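Local coordinates for Bse634I restriction endonuclease (Geobacillus stearothermophilus, PDB 1KNV), which cuts double-stranded DNA at its recognition sequence as a restriction endonuclease, probably with the help of divalent metal ions, at the interface of chains A and B and the interface of chains A and C. Coordinates in Å, arbitrary orientation; residue numbers count along the deposited sequence, not the author numbering. Chains: chain A/B/C, Bse634I restriction endonuclease.

Contact 1: the interface of chains A and B. Residues chain A 260-263; chain B 224-225, 228, 230.
A:Val263 is plugged into a hollow formed by B:Trp228, B:Met225 and B:Pro230, and this loop residue has far more surface hidden by the partner than any of its neighbours. The patch belongs to a two-fold symmetric contact between two copies of the enzyme, probably one of those that build the deposited tetramer.

The aromatic contact comes first. The backbone of A:Val263 crosses one face of the B:Trp228 indole, its CA 3.7 Å from the centroid of the six-membered ring in a CH-pi contact. CG2 of A:Val263 covers the same indole 3.8 Å above its plane, shifted toward the rim. The backbone N of A:Asn262 lies at the ring edge, in plane, and the O of A:Ile260, on the other side of the ring plane, is 3.5 Å from B:Trp228 CH2, so the chain A loop straddles the rim of the ring. B:Trp228 stands just past helix 203-227 with a positive phi of 52°, and its CG lies anti to the backbone N (chi1 -160°), which sends the indole out toward chain A.

Aliphatic packing fills the rest. The two branches of A:Val263 part company: CG1, set between the backbone N and the carbonyl carbon (chi1 75°), presses on B:Met225 CG at a tight 3.4 Å, while CG2 turns to B:Pro230 CD at 3.9 Å. The CB of B:Pro230 also sits 3.5 Å from the A:Val263 carbonyl O.

Polar atoms border this packing. B:Lys224 O is near the A:Val263 CG2 methyl, 3.8 Å away. Beyond CG the B:Met225 chain runs extended, bringing its terminal methyl CE to 3.3 Å from the side-chain amide oxygen OD1 of A:Asn262.

Contact 2: the interface of chains A and C. Residues chain A 253-255, 267-269; chain C 131, 138-139.
The side chains of A:Gln253 and C:Arg139 cross at a slant, yet their flat ends are nearly parallel, amide and guanidinium planes 13° apart. The patch belongs to a two-fold symmetric contact that probably helps to build the deposited tetramer. The glutamine runs extended; the arginine bends at chi3 (-63°), swinging its guanidinium round to the amide. As modelled, A:Gln253 NE2 lies 2.8 Å from C:Arg139 NE and 2.9 Å from its NH2, which would set donor against donors. The amide is probably turned over in reality, its oxygen accepting from both nitrogens. The A:Arg269 guanidinium lies flat against the stem of A:Gln253, whose CG sits over its centre, and so helps to position the glutamine.

Beneath these side chains the backbones form a parallel beta bridge between A:Thr254 and C:Arg139. C:Arg139 N donates to A:Gln253 O at 2.9 Å, approaching from above the carbonyl plane, and A:Ala255 N donates to C:Arg139 O at 2.8 Å. A leucine in place of C:Arg139 has no side-chain N-H groups to offer, so the A:Gln253 amide would probably be left without its mate and be freer to turn.

C:Val138 wedges its branches between two stretches of chain A. C:Val138 CG1, anti to the backbone N (chi1 -175°), presses on A:Ala255 CB at 3.4 Å, and its CG2 reaches A:Glu268 CA at 4.0 Å. Beside it, from the end of helix 118-131, C:Leu131 sets its CD2 methyl 3.5 Å from the ring CB of A:Pro267.

Contact 1: the interface of chains A and B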
# COMPACT_ATOMS: atom_id res chain seq x y z
N ILE A 260 -1.19 -0.47 -10.28
CA ILE A 260 0.24 -0.71 -10.37
C ILE A 260 1.09 -0.11 -9.25
O ILE A 260 2.32 -0.10 -9.34
CB ILE A 260 0.79 -0.19 -11.71
CG1 ILE A 260 0.63 1.33 -11.80
CG2 ILE A 260 0.06 -0.85 -12.86
CD1 ILE A 260 1.41 1.92 -12.94
N VAL A 261 0.46 0.38 -8.19
CA VAL A 261 1.25 0.96 -7.11
C VAL A 261 1.50 0.04 -5.94
O VAL A 261 2.50 0.19 -5.24
CB VAL A 261 0.65 2.29 -6.61
CG1 VAL A 261 0.85 3.36 -7.67
CG2 VAL A 261 -0.82 2.13 -6.29
N ASN A 262 0.64 -0.93 -5.70
CA ASN A 262 0.88 -1.85 -4.60
C ASN A 262 0.98 -3.28 -5.15
O ASN A 262 0.13 -3.74 -5.91
CB ASN A 262 -0.23 -1.71 -3.56
CG ASN A 262 -0.39 -2.93 -2.69
OD1 ASN A 262 0.59 -3.51 -2.21
ND2 ASN A 262 -1.64 -3.34 -2.48
N VAL A 263 2.05 -3.98 -4.78
CA VAL A 263 2.26 -5.33 -5.27
C VAL A 263 1.20 -6.34 -4.85
O VAL A 263 1.08 -7.40 -5.45
CB VAL A 263 3.67 -5.87 -4.84
CG1 VAL A 263 3.66 -6.25 -3.36
CG2 VAL A 263 4.08 -7.04 -5.72
N LYS B 224 9.30 -8.09 -1.51
CA LYS B 224 8.31 -8.38 -2.56
C LYS B 224 7.90 -7.12 -3.29
O LYS B 224 7.66 -7.17 -4.49
CB LYS B 224 7.05 -9.03 -1.98
CG LYS B 224 7.28 -10.41 -1.42
CD LYS B 224 6.02 -10.96 -0.79
CE LYS B 224 4.91 -11.13 -1.81
NZ LYS B 224 3.67 -11.64 -1.17
N MET B 225 7.81 -5.99 -2.59
CA MET B 225 7.44 -4.72 -3.21
C MET B 225 8.60 -4.14 -4.03
O MET B 225 8.38 -3.56 -5.10
CB MET B 225 6.96 -3.70 -2.16
CG MET B 225 5.53 -3.96 -1.68
SD MET B 225 4.71 -2.55 -0.86
CE MET B 225 3.23 -3.34 -0.20
N TRP B 228 8.81 -6.45 -6.98
CA TRP B 228 7.52 -6.60 -7.61
C TRP B 228 7.24 -8.05 -7.98
O TRP B 228 6.98 -8.38 -9.13
CB TRP B 228 7.43 -5.71 -8.85
CG TRP B 228 6.03 -5.47 -9.25
CD1 TRP B 228 5.34 -6.08 -10.26
CD2 TRP B 228 5.10 -4.61 -8.59
NE1 TRP B 228 4.04 -5.65 -10.27
CE2 TRP B 228 3.86 -4.75 -9.25
CE3 TRP B 228 5.20 -3.73 -7.50
CZ2 TRP B 228 2.73 -4.04 -8.87
CZ3 TRP B 228 4.07 -3.02 -7.12
CH2 TRP B 228 2.85 -3.18 -7.80
N PRO B 230 4.70 -10.67 -6.55
CA PRO B 230 3.64 -11.00 -5.59
C PRO B 230 3.57 -12.46 -5.18
O PRO B 230 3.04 -12.80 -4.13
CB PRO B 230 2.37 -10.55 -6.32
CG PRO B 230 2.71 -10.82 -7.76
CD PRO B 230 4.14 -10.33 -7.87

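Contact 2: the interface of chains A and C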
# COMPACT_ATOMS: atom_id res chain seq x y z
N GLN A 253 -6.46 -2.73 -23.22
CA GLN A 253 -5.88 -3.68 -22.26
C GLN A 253 -5.11 -2.90 -21.21
O GLN A 253 -4.65 -3.48 -20.23
CB GLN A 253 -4.94 -4.68 -22.93
CG GLN A 253 -5.66 -5.78 -23.70
CD GLN A 253 -4.70 -6.75 -24.37
OE1 GLN A 253 -5.11 -7.70 -25.04
NE2 GLN A 253 -3.40 -6.51 -24.20
N THR A 254 -5.01 -1.59 -21.42
CA THR A 254 -4.31 -0.68 -20.52
C THR A 254 -4.65 -0.96 -19.05
O THR A 254 -5.82 -1.08 -18.69
CB THR A 254 -4.62 0.80 -20.90
OG1 THR A 254 -4.00 1.69 -19.97
CG2 THR A 254 -6.12 1.06 -20.92
N ALA A 255 -3.63 -1.07 -18.21
CA ALA A 255 -3.81 -1.34 -16.79
C ALA A 255 -4.43 -0.19 -16.01
O ALA A 255 -4.11 0.98 -16.25
CB ALA A 255 -2.47 -1.72 -16.15
N PRO A 267 -3.53 -7.28 -10.52
CA PRO A 267 -3.43 -6.38 -11.68
C PRO A 267 -4.70 -6.50 -12.53
O PRO A 267 -5.19 -7.60 -12.77
CB PRO A 267 -2.19 -6.90 -12.39
CG PRO A 267 -2.27 -8.39 -12.14
CD PRO A 267 -2.64 -8.44 -10.67
N GLU A 268 -5.24 -5.37 -12.97
CA GLU A 268 -6.44 -5.41 -13.79
C GLU A 268 -6.53 -4.29 -14.81
O GLU A 268 -5.87 -3.26 -14.69
CB GLU A 268 -7.70 -5.40 -12.91
CG GLU A 268 -7.93 -4.16 -12.09
CD GLU A 268 -9.17 -4.26 -11.21
OE1 GLU A 268 -10.29 -4.42 -11.74
OE2 GLU A 268 -9.02 -4.18 -9.97
N ARG A 269 -7.33 -4.52 -15.85
CA ARG A 269 -7.54 -3.54 -16.90
C ARG A 269 -8.45 -2.44 -16.39
O ARG A 269 -9.21 -2.64 -15.43
CB ARG A 269 -8.22 -4.19 -18.10
CG ARG A 269 -7.54 -5.40 -18.61
CD ARG A 269 -8.23 -5.84 -19.88
NE ARG A 269 -7.58 -7.01 -20.46
CZ ARG A 269 -8.02 -7.66 -21.53
NH1 ARG A 269 -9.12 -7.25 -22.15
NH2 ARG A 269 -7.36 -8.72 -21.99
N LEU C 131 2.56 -7.98 -15.78
CA LEU C 131 1.18 -7.68 -16.15
C LEU C 131 0.66 -8.56 -17.27
O LEU C 131 -0.44 -9.10 -17.19
CB LEU C 131 1.06 -6.22 -16.59
CG LEU C 131 1.19 -5.15 -15.51
CD1 LEU C 131 1.11 -3.78 -16.14
CD2 LEU C 131 0.08 -5.33 -14.50
N VAL C 138 -3.14 -7.94 -19.17
CA VAL C 138 -3.22 -6.54 -18.78
C VAL C 138 -1.98 -5.95 -19.45
O VAL C 138 -0.98 -6.63 -19.63
CB VAL C 138 -3.15 -6.36 -17.26
CG1 VAL C 138 -3.36 -4.90 -16.90
CG2 VAL C 138 -4.20 -7.22 -16.59
N ARG C 139 -2.05 -4.68 -19.82
CA ARG C 139 -0.93 -4.09 -20.51
C ARG C 139 -0.56 -2.70 -20.00
O ARG C 139 -1.43 -1.89 -19.66
CB ARG C 139 -1.30 -4.04 -22.00
CG ARG C 139 -0.20 -3.62 -22.95
CD ARG C 139 -0.77 -3.49 -24.35
NE ARG C 139 -1.26 -4.76 -24.85
CZ ARG C 139 -0.47 -5.71 -25.37
NH1 ARG C 139 0.84 -5.52 -25.46
NH2 ARG C 139 -1.01 -6.85 -25.81

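The C-alpha centres of contact 1 and contact 2 lie about 14 Å apart, and chain A is common to both. They share no residue, but both draw on one loop-rich stretch of chain A between helix 246-251 and strand 273-276, with the short 3-10 helix 257-259 inside it. Contact 2 takes segments on either side of the contact 1 loop, so that one stretch meets chain B and chain C at once. Each contact has a two-fold twin, so the two together could tie the four copies into the deposited tetramer, and a shift at one could plausibly be felt at the other.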